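Local atomic coordinates of ribonucleoside-diphosphate reductase, alpha chain (Actinobacillus ureae ATCC 25976, PDB entry 6DQX), a protein that probably reduces ribonucleoside diphosphates to the matching deoxynucleotides, as the catalytic alpha subunit of a class Id ribonucleotide reductase. Residues T121-M126 with D285-C290; A136-I141 with D193-I198; H216-S221 with Q231-L236. One frame throughout, in Å; residues are numbered along the deposited sequence.

Interaction 1: residues T121-M126 with D285-C290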
loop_
_atom_site.group_PDB
_atom_site.type_symbol
_atom_site.label_atom_id
_atom_site.label_comp_id
_atom_site.label_asym_id
_atom_site.label_seq_id
_atom_site.Cartn_x
_atom_site.Cartn_y
_atom_site.Cartn_z
ATOM N N THR A 121 0.080 -6.627 1.492
ATOM C CA THR A 121 0.287 -5.475 0.629
ATOM C C THR A 121 1.631 -5.542 -0.111
ATOM O O THR A 121 1.696 -5.327 -1.328
ATOM C CB THR A 121 0.156 -4.142 1.447
ATOM O OG1 THR A 121 -1.147 -4.086 2.026
ATOM C CG2 THR A 121 0.310 -2.942 0.591
ATOM N N ALA A 122 2.695 -5.861 0.625
ATOM C CA ALA A 122 4.013 -5.953 0.037
ATOM C C ALA A 122 4.099 -7.155 -0.930
ATOM O O ALA A 122 4.741 -7.038 -1.960
ATOM C CB ALA A 122 5.080 -6.039 1.127
ATOM N N GLU A 123 3.449 -8.273 -0.617
ATOM C CA GLU A 123 3.398 -9.439 -1.559
ATOM C C GLU A 123 2.796 -9.033 -2.871
ATOM O O GLU A 123 3.415 -9.226 -3.930
ATOM C CB GLU A 123 2.581 -10.594 -0.992
ATOM C CG GLU A 123 3.216 -11.401 0.122
ATOM C CD GLU A 123 2.241 -12.423 0.693
ATOM O OE1 GLU A 123 1.030 -12.136 0.765
ATOM O OE2 GLU A 123 2.667 -13.522 1.092
ATOM N N VAL A 124 1.605 -8.428 -2.793
ATOM C CA VAL A 124 0.892 -7.964 -3.971
ATOM C C VAL A 124 1.689 -6.929 -4.781
ATOM O O VAL A 124 1.735 -6.975 -6.021
ATOM C CB VAL A 124 -0.525 -7.457 -3.615
ATOM C CG1 VAL A 124 -1.221 -6.864 -4.838
ATOM C CG2 VAL A 124 -1.374 -8.576 -3.027
ATOM N N GLY A 125 2.350 -5.996 -4.095
ATOM C CA GLY A 125 3.220 -5.080 -4.776
ATOM C C GLY A 125 4.328 -5.742 -5.555
ATOM O O GLY A 125 4.526 -5.437 -6.729
ATOM N N MET A 126 5.052 -6.656 -4.906
ATOM C CA MET A 126 6.167 -7.324 -5.546
ATOM C C MET A 126 5.684 -8.177 -6.721
ATOM O O MET A 126 6.329 -8.191 -7.780
ATOM C CB MET A 126 6.938 -8.218 -4.567
ATOM C CG MET A 126 7.685 -7.475 -3.467
ATOM S SD MET A 126 8.808 -6.251 -4.138
ATOM C CE MET A 126 9.962 -7.236 -5.057
ATOM N N ASP A 285 0.969 -18.341 7.433
ATOM C CA ASP A 285 2.347 -18.656 7.069
ATOM C C ASP A 285 2.608 -19.063 5.600
ATOM O O ASP A 285 3.762 -19.127 5.203
ATOM C CB ASP A 285 2.925 -19.741 8.009
ATOM C CG ASP A 285 2.111 -21.040 8.008
ATOM O OD1 ASP A 285 1.130 -21.122 8.787
ATOM O OD2 ASP A 285 2.443 -21.993 7.260
ATOM N N GLU A 286 1.549 -19.311 4.814
ATOM C CA GLU A 286 1.678 -19.784 3.440
ATOM C C GLU A 286 0.742 -19.051 2.473
ATOM O O GLU A 286 -0.427 -18.919 2.743
ATOM C CB GLU A 286 1.385 -21.278 3.391
ATOM C CG GLU A 286 2.534 -22.134 3.913
ATOM C CD GLU A 286 2.289 -23.630 3.733
ATOM O OE1 GLU A 286 1.153 -24.106 3.914
ATOM O OE2 GLU A 286 3.250 -24.355 3.432
ATOM N N SER A 287 1.282 -18.623 1.346
ATOM C CA SER A 287 0.486 -18.047 0.239
ATOM C C SER A 287 0.584 -19.064 -0.915
ATOM O O SER A 287 1.684 -19.463 -1.306
ATOM C CB SER A 287 1.050 -16.711 -0.187
ATOM O OG SER A 287 0.874 -15.795 0.879
ATOM N N PHE A 288 -0.553 -19.511 -1.435
ATOM C CA PHE A 288 -0.492 -20.510 -2.512
ATOM C C PHE A 288 0.092 -19.941 -3.781
ATOM O O PHE A 288 -0.131 -18.770 -4.116
ATOM C CB PHE A 288 -1.830 -21.230 -2.730
ATOM C CG PHE A 288 -2.959 -20.376 -3.273
ATOM C CD1 PHE A 288 -2.973 -19.939 -4.585
ATOM C CD2 PHE A 288 -4.056 -20.089 -2.473
ATOM C CE1 PHE A 288 -4.064 -19.197 -5.080
ATOM C CE2 PHE A 288 -5.134 -19.351 -2.962
ATOM C CZ PHE A 288 -5.126 -18.909 -4.250
ATOM N N VAL A 289 0.893 -20.770 -4.456
ATOM C CA VAL A 289 1.343 -20.532 -5.805
ATOM C C VAL A 289 1.210 -21.827 -6.596
ATOM O O VAL A 289 1.201 -22.921 -6.033
ATOM C CB VAL A 289 2.789 -20.006 -5.870
ATOM C CG1 VAL A 289 2.894 -18.642 -5.211
ATOM C CG2 VAL A 289 3.767 -20.956 -5.182
ATOM N N CYS A 290 1.180 -21.687 -7.914
ATOM C CA CYS A 290 1.025 -22.850 -8.799
ATOM C C CYS A 290 1.542 -22.473 -10.181
ATOM O O CYS A 290 1.620 -21.300 -10.520
ATOM C CB CYS A 290 -0.456 -23.230 -8.859
ATOM S SG CYS A 290 -0.799 -24.877 -9.499
#
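E123 reaches S287 through a single side-chain hydrogen bond. The contact lies in the ten-stranded barrel of the ribonucleotide reductase catalytic subunit. It links helix 114-130 to the chain entering strand 288-296. The backbones stay well apart, with the CA atoms of E123 and S287 9.3 Å from each other. The long glutamate side chain spans that gap. Its CB points toward segment 285-290, and CG stands beside the backbone N (chi1 -74°). Beyond CG the chain is extended (chi2 174°), which carries the carboxylate away from the helix. CB and CG themselves do not meet S287. CD is the first atom to come near, 3.6 Å from S287 OG. OE1 lies 3.7 Å from the same hydroxyl and has other partners. It forms a salt bridge with R335 and is hydrogen-bonded to S108 OG. R335 belongs to helix 334-343, and its backbone is also bonded to S287. Both carboxylate oxygens are therefore engaged in a buried place. This would limit rotation of the group, and the nearby arginine probably stabilises its negative charge. Another flank of helix 114-130 faces the second subunit, where A122 packs on M118 of that chain. The bond itself runs from S287 OG to E123 OE2 over 2.9 Å. The hydroxyl comes from the syn side, 27° out of the carboxylate plane.

Interaction 2: residues A136-I141 with D193-I198. With EDO (1,2-ethanediol), chain I.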
loop_
_atom_site.group_PDB
_atom_site.type_symbol
_atom_site.label_atom_id
_atom_site.label_comp_id
_atom_site.label_asym_id
_atom_site.label_seq_id
_atom_site.Cartn_x
_atom_site.Cartn_y
_atom_site.Cartn_z
ATOM N N ALA A 136 -6.355 -12.500 -2.974
ATOM C CA ALA A 136 -6.352 -12.635 -1.534
ATOM C C ALA A 136 -7.705 -12.831 -0.894
ATOM O O ALA A 136 -8.760 -12.398 -1.415
ATOM C CB ALA A 136 -5.614 -11.431 -0.892
ATOM N N TYR A 137 -7.682 -13.471 0.259
ATOM C CA TYR A 137 -8.890 -13.704 1.052
ATOM C C TYR A 137 -9.024 -12.649 2.156
ATOM O O TYR A 137 -8.144 -12.545 3.004
ATOM C CB TYR A 137 -8.861 -15.083 1.685
ATOM C CG TYR A 137 -10.045 -15.403 2.569
ATOM C CD1 TYR A 137 -11.342 -15.465 2.044
ATOM C CD2 TYR A 137 -9.886 -15.637 3.919
ATOM C CE1 TYR A 137 -12.435 -15.776 2.859
ATOM C CE2 TYR A 137 -10.974 -15.927 4.752
ATOM C CZ TYR A 137 -12.247 -15.996 4.204
ATOM O OH TYR A 137 -13.332 -16.305 4.996
ATOM N N PHE A 138 -10.168 -11.966 2.155
ATOM C CA PHE A 138 -10.497 -10.845 3.083
ATOM C C PHE A 138 -11.447 -11.225 4.206
ATOM O O PHE A 138 -11.707 -10.409 5.115
ATOM C CB PHE A 138 -11.106 -9.683 2.283
ATOM C CG PHE A 138 -10.119 -8.937 1.458
ATOM C CD1 PHE A 138 -9.611 -9.479 0.288
ATOM C CD2 PHE A 138 -9.678 -7.666 1.840
ATOM C CE1 PHE A 138 -8.707 -8.804 -0.492
ATOM C CE2 PHE A 138 -8.778 -6.995 1.056
ATOM C CZ PHE A 138 -8.275 -7.546 -0.108
ATOM N N GLY A 139 -11.976 -12.448 4.179
ATOM C CA GLY A 139 -13.088 -12.812 5.041
ATOM C C GLY A 139 -12.843 -12.951 6.531
ATOM O O GLY A 139 -13.800 -13.025 7.309
ATOM N N ASP A 140 -11.583 -13.026 6.950
ATOM C CA ASP A 140 -11.271 -13.050 8.376
ATOM C C ASP A 140 -10.939 -11.665 8.941
ATOM O O ASP A 140 -10.688 -11.545 10.138
ATOM C CB ASP A 140 -10.172 -14.081 8.679
ATOM C CG ASP A 140 -10.712 -15.520 8.722
ATOM O OD1 ASP A 140 -11.930 -15.724 8.834
ATOM O OD2 ASP A 140 -9.893 -16.451 8.687
ATOM N N ILE A 141 -10.969 -10.638 8.100
ATOM C CA ILE A 141 -10.904 -9.242 8.582
ATOM C C ILE A 141 -12.225 -8.909 9.293
ATOM O O ILE A 141 -13.325 -9.103 8.752
ATOM C CB ILE A 141 -10.644 -8.254 7.426
ATOM C CG1 ILE A 141 -9.289 -8.539 6.764
ATOM C CG2 ILE A 141 -10.701 -6.816 7.931
ATOM C CD1 ILE A 141 -9.075 -7.817 5.456
ATOM N N ASP A 193 -22.473 -6.071 1.747
ATOM C CA ASP A 193 -23.144 -4.975 1.006
ATOM C C ASP A 193 -22.160 -3.963 0.420
ATOM O O ASP A 193 -22.382 -3.469 -0.688
ATOM C CB ASP A 193 -24.177 -4.247 1.887
ATOM C CG ASP A 193 -25.398 -5.099 2.205
ATOM O OD1 ASP A 193 -25.806 -5.915 1.351
ATOM O OD2 ASP A 193 -25.973 -4.935 3.317
ATOM N N GLU A 194 -21.062 -3.668 1.127
ATOM C CA GLU A 194 -20.067 -2.749 0.578
ATOM C C GLU A 194 -19.348 -3.353 -0.628
ATOM O O GLU A 194 -19.090 -2.672 -1.595
ATOM C CB GLU A 194 -19.032 -2.327 1.618
ATOM C CG GLU A 194 -19.591 -1.513 2.774
ATOM C CD GLU A 194 -18.487 -1.022 3.679
ATOM O OE1 GLU A 194 -18.390 -1.503 4.839
ATOM O OE2 GLU A 194 -17.681 -0.198 3.211
ATOM N N TRP A 195 -18.991 -4.632 -0.535
ATOM C CA TRP A 195 -18.311 -5.319 -1.646
ATOM C C TRP A 195 -19.199 -5.431 -2.893
ATOM O O TRP A 195 -18.712 -5.290 -4.001
ATOM C CB TRP A 195 -17.859 -6.708 -1.208
ATOM C CG TRP A 195 -16.670 -6.703 -0.308
ATOM C CD1 TRP A 195 -16.642 -6.379 1.022
ATOM C CD2 TRP A 195 -15.330 -7.045 -0.662
ATOM N NE1 TRP A 195 -15.369 -6.521 1.522
ATOM C CE2 TRP A 195 -14.538 -6.921 0.511
ATOM C CE3 TRP A 195 -14.713 -7.445 -1.855
ATOM C CZ2 TRP A 195 -13.163 -7.176 0.521
ATOM C CZ3 TRP A 195 -13.337 -7.713 -1.839
ATOM C CH2 TRP A 195 -12.576 -7.552 -0.667
ATOM N N LEU A 196 -20.497 -5.639 -2.705
ATOM C CA LEU A 196 -21.442 -5.740 -3.841
ATOM C C LEU A 196 -21.609 -4.472 -4.699
ATOM O O LEU A 196 -22.185 -4.557 -5.787
ATOM C CB LEU A 196 -22.808 -6.271 -3.378
ATOM C CG LEU A 196 -22.882 -7.754 -3.006
ATOM C CD1 LEU A 196 -24.298 -8.138 -2.623
ATOM C CD2 LEU A 196 -22.399 -8.654 -4.139
ATOM N N ASP A 197 -21.095 -3.321 -4.240
ATOM C CA ASP A 197 -21.049 -2.092 -5.050
ATOM C C ASP A 197 -19.705 -1.821 -5.715
ATOM O O ASP A 197 -19.534 -0.801 -6.356
ATOM C CB ASP A 197 -21.512 -0.882 -4.207
ATOM C CG ASP A 197 -22.995 -0.940 -3.882
ATOM O OD1 ASP A 197 -23.753 -1.612 -4.602
ATOM O OD2 ASP A 197 -23.404 -0.334 -2.887
ATOM N N ILE A 198 -18.744 -2.748 -5.599
ATOM C CA ILE A 198 -17.500 -2.652 -6.342
ATOM C C ILE A 198 -17.799 -2.469 -7.845
ATOM O O ILE A 198 -18.709 -3.094 -8.349
ATOM C CB ILE A 198 -16.623 -3.918 -6.095
ATOM C CG1 ILE A 198 -15.941 -3.796 -4.727
ATOM C CG2 ILE A 198 -15.600 -4.104 -7.201
ATOM C CD1 ILE A 198 -15.118 -4.996 -4.284
HETATM C C1 EDO I . -21.804 1.546 -0.955
HETATM O O1 EDO I . -22.124 0.211 -0.540
HETATM C C2 EDO I . -22.490 2.509 -0.003
HETATM O O2 EDO I . -21.740 2.494 1.216
#
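An edge-to-face (T-shaped) aromatic contact joins F138 to W195, buried between the end of strand 134-137 and helix 192-195 in the reductase barrel domain. F138 follows directly on the strand, and W195 lies in the short helix. The indole supplies the edge and the phenyl ring supplies the face. Their planes meet at 68°, and the six-membered rings have centroids 5.0 Å apart. The benzo end of the indole does the touching. Its CH2 sits over the F138 face, displaced toward the rim, and is 3.5 Å from F138 CG. The neighbouring CZ2 rests against the root of the phenyl group, 3.7 Å from F138 CB. Both side chains point at each other from their backbones, and the contact is wholly apolar. The pyrrole end of the indole has its own partner, because W195 NE1 is hydrogen-bonded to S157 OG. That bond would fix the rotation of the indole and so help hold its CZ2-CH2 edge against F138. Two residues on, D197 OD2 accepts a hydrogen bond of 2.7 Å from O1 of an ethanediol, probably taken up from the crystallisation liquor. Around the pair, I185 of strand 181-186 touches the side chains of both F138 and W195. Helix 156-170 contributes S157 to the indole and F164, whose ring meets that of F138 nearly at a right angle.

Interaction 3: residues H216-S221 with Q231-L236. With EDO (1,2-ethanediol), chain G.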
loop_
_atom_site.group_PDB
_atom_site.type_symbol
_atom_site.label_atom_id
_atom_site.label_comp_id
_atom_site.label_asym_id
_atom_site.label_seq_id
_atom_site.Cartn_x
_atom_site.Cartn_y
_atom_site.Cartn_z
ATOM N N HIS A 216 -22.954 -23.947 1.389
ATOM C CA HIS A 216 -24.109 -24.807 1.155
ATOM C C HIS A 216 -25.279 -24.427 2.081
ATOM O O HIS A 216 -26.375 -24.151 1.601
ATOM C CB HIS A 216 -23.712 -26.281 1.378
ATOM C CG HIS A 216 -24.855 -27.248 1.259
ATOM N ND1 HIS A 216 -25.401 -27.611 0.046
ATOM C CD2 HIS A 216 -25.547 -27.929 2.205
ATOM C CE1 HIS A 216 -26.384 -28.474 0.251
ATOM N NE2 HIS A 216 -26.493 -28.682 1.552
ATOM N N ASP A 217 -25.017 -24.358 3.384
ATOM C CA ASP A 217 -26.079 -24.072 4.374
ATOM C C ASP A 217 -26.717 -22.692 4.139
ATOM O O ASP A 217 -27.931 -22.553 4.254
ATOM C CB ASP A 217 -25.554 -24.191 5.812
ATOM C CG ASP A 217 -25.218 -25.606 6.204
ATOM O OD1 ASP A 217 -25.739 -26.555 5.581
ATOM O OD2 ASP A 217 -24.438 -25.786 7.168
ATOM N N TRP A 218 -25.904 -21.691 3.783
ATOM C CA TRP A 218 -26.395 -20.358 3.425
ATOM C C TRP A 218 -27.377 -20.431 2.253
ATOM O O TRP A 218 -28.483 -19.858 2.309
ATOM C CB TRP A 218 -25.234 -19.389 3.097
ATOM C CG TRP A 218 -25.668 -17.954 3.024
ATOM C CD1 TRP A 218 -25.595 -17.042 4.024
ATOM C CD2 TRP A 218 -26.253 -17.280 1.907
ATOM N NE1 TRP A 218 -26.101 -15.840 3.609
ATOM C CE2 TRP A 218 -26.517 -15.959 2.309
ATOM C CE3 TRP A 218 -26.589 -17.666 0.603
ATOM C CZ2 TRP A 218 -27.093 -15.016 1.455
ATOM C CZ3 TRP A 218 -27.165 -16.740 -0.243
ATOM C CH2 TRP A 218 -27.407 -15.418 0.187
ATOM N N LEU A 219 -26.980 -21.118 1.183
ATOM C CA LEU A 219 -27.862 -21.290 0.030
ATOM C C LEU A 219 -29.111 -22.096 0.341
ATOM O O LEU A 219 -30.166 -21.777 -0.212
ATOM C CB LEU A 219 -27.148 -21.929 -1.159
ATOM C CG LEU A 219 -26.306 -21.016 -2.018
ATOM C CD1 LEU A 219 -25.487 -21.902 -2.957
ATOM C CD2 LEU A 219 -27.135 -20.011 -2.801
ATOM N N GLU A 220 -29.017 -23.114 1.197
ATOM C CA GLU A 220 -30.225 -23.870 1.598
ATOM C C GLU A 220 -31.211 -23.012 2.415
ATOM O O GLU A 220 -32.432 -23.153 2.268
ATOM C CB GLU A 220 -29.875 -25.144 2.363
ATOM C CG GLU A 220 -29.250 -26.240 1.491
ATOM C CD GLU A 220 -30.175 -26.745 0.388
ATOM O OE1 GLU A 220 -31.382 -26.954 0.656
ATOM O OE2 GLU A 220 -29.694 -26.921 -0.756
ATOM N N SER A 221 -30.675 -22.136 3.259
ATOM C CA SER A 221 -31.482 -21.162 3.997
ATOM C C SER A 221 -32.181 -20.199 3.045
ATOM O O SER A 221 -33.366 -19.928 3.219
ATOM C CB SER A 221 -30.617 -20.403 5.022
ATOM O OG SER A 221 -31.375 -19.455 5.754
ATOM N N GLN A 231 -32.993 -11.486 -0.853
ATOM C CA GLN A 231 -32.666 -10.158 -1.436
ATOM C C GLN A 231 -31.184 -9.939 -1.724
ATOM O O GLN A 231 -30.827 -9.289 -2.699
ATOM C CB GLN A 231 -33.206 -8.967 -0.595
ATOM C CG GLN A 231 -34.355 -8.197 -1.265
ATOM C CD GLN A 231 -34.054 -7.764 -2.707
ATOM O OE1 GLN A 231 -32.899 -7.486 -3.067
ATOM N NE2 GLN A 231 -35.100 -7.715 -3.545
ATOM N N LEU A 232 -30.325 -10.450 -0.855
ATOM C CA LEU A 232 -28.888 -10.360 -1.074
ATOM C C LEU A 232 -28.491 -11.164 -2.312
ATOM O O LEU A 232 -27.748 -10.682 -3.151
ATOM C CB LEU A 232 -28.138 -10.867 0.155
ATOM C CG LEU A 232 -26.627 -10.643 0.176
ATOM C CD1 LEU A 232 -26.297 -9.161 0.278
ATOM C CD2 LEU A 232 -26.016 -11.392 1.354
ATOM N N TRP A 233 -29.010 -12.386 -2.422
ATOM C CA TRP A 233 -28.701 -13.249 -3.559
ATOM C C TRP A 233 -29.181 -12.584 -4.831
ATOM O O TRP A 233 -28.451 -12.545 -5.812
ATOM C CB TRP A 233 -29.339 -14.618 -3.370
ATOM C CG TRP A 233 -28.990 -15.631 -4.418
ATOM C CD1 TRP A 233 -29.844 -16.227 -5.300
ATOM C CD2 TRP A 233 -27.697 -16.188 -4.675
ATOM N NE1 TRP A 233 -29.159 -17.118 -6.102
ATOM C CE2 TRP A 233 -27.843 -17.118 -5.736
ATOM C CE3 TRP A 233 -26.429 -16.001 -4.112
ATOM C CZ2 TRP A 233 -26.763 -17.842 -6.253
ATOM C CZ3 TRP A 233 -25.350 -16.722 -4.636
ATOM C CH2 TRP A 233 -25.531 -17.632 -5.694
ATOM N N ALA A 234 -30.395 -12.027 -4.797
ATOM C CA ALA A 234 -30.937 -11.293 -5.954
ATOM C C ALA A 234 -30.034 -10.149 -6.393
ATOM O O ALA A 234 -29.796 -9.971 -7.578
ATOM C CB ALA A 234 -32.346 -10.776 -5.660
ATOM N N LYS A 235 -29.517 -9.386 -5.432
ATOM C CA LYS A 235 -28.597 -8.294 -5.734
ATOM C C LYS A 235 -27.280 -8.804 -6.358
ATOM O O LYS A 235 -26.780 -8.231 -7.307
ATOM C CB LYS A 235 -28.321 -7.465 -4.466
ATOM C CG LYS A 235 -27.484 -6.231 -4.738
ATOM C CD LYS A 235 -27.249 -5.357 -3.512
ATOM C CE LYS A 235 -26.370 -4.175 -3.913
ATOM N NZ LYS A 235 -26.195 -3.165 -2.832
ATOM N N LEU A 236 -26.730 -9.889 -5.821
ATOM C CA LEU A 236 -25.508 -10.481 -6.381
ATOM C C LEU A 236 -25.714 -10.868 -7.850
ATOM O O LEU A 236 -24.899 -10.522 -8.712
ATOM C CB LEU A 236 -25.076 -11.689 -5.539
ATOM C CG LEU A 236 -23.703 -12.293 -5.857
ATOM C CD1 LEU A 236 -23.181 -13.064 -4.649
ATOM C CD2 LEU A 236 -23.759 -13.178 -7.096
HETATM C C1 EDO G . -26.489 -13.077 5.625
HETATM O O1 EDO G . -26.200 -14.306 6.295
HETATM C C2 EDO G . -25.151 -12.554 5.122
HETATM O O2 EDO G . -25.027 -11.238 4.552
#
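W218 and W233 bring their indoles together obliquely where two consecutive helices of the reductase barrel domain pack. Helices 216-223 and 227-243 follow each other in the chain and pack nearly at right angles. The segments run at 106° to each other, and their axes approach to 11.6 Å. Large side chains bridge this separation. Both tryptophans point toward the opposite helix, and in both CG is anti to the backbone N. This carries each indole from its own helix toward the other. They meet by their benzo portions, with W218 CZ3 4.0 Å from W233 CE3. L219 comes at W233 differently. Its CD2 methyl lies over a face of the six-membered ring, 3.9 Å from the centroid and 5° off the normal, which makes a CH-pi contact. The CB of L219 is not aimed at helix 227-243; its branched end closes the distance. L232 also meets W218 and crosses it at about a right angle. Its CD2 methyl is 3.8 Å from W218 CZ2.

The polar edge of W233 is turned to another helix, since NE1 is hydrogen-bonded to N536 OD1 in helix 532-544. L540 of that helix also packs on L219. W218 has K229 as a cation-pi partner. The same tryptophan meets an ethanediol, probably from the crystallisation liquor, which is further bonded to I187 O and Y228 OH. The ethanediol O1 lies at the indole edge, near its plane. The bond from W218 NE1 to that O1 is weak, at 3.1 Å with an N-H...O angle of 142°.

How the interactions relate
From the N terminus, helix 114-130 opens interaction 1, and strand 134-137 follows to open interaction 2. Interaction 2 closes at 193-198, before interaction 3 opens at 216-221. Interaction 3 closes at 231-236, after nine intervening residues. Interaction 1 closes last, at 285-290, so its loop encloses the other two, which stand in series. None cross. Interactions 1 and 2 reach the same sheet but do not touch. Interactions 2 and 3 do touch: L196 packs on L232, and D197 OD1 forms a long, weak ion pair with K235 NZ. Interaction 1 ties helix 114-130 to the chain entering strand 288-296; interactions 2 and 3, through their touch, join the end of strand 134-137 to helices 216-223 and 227-243.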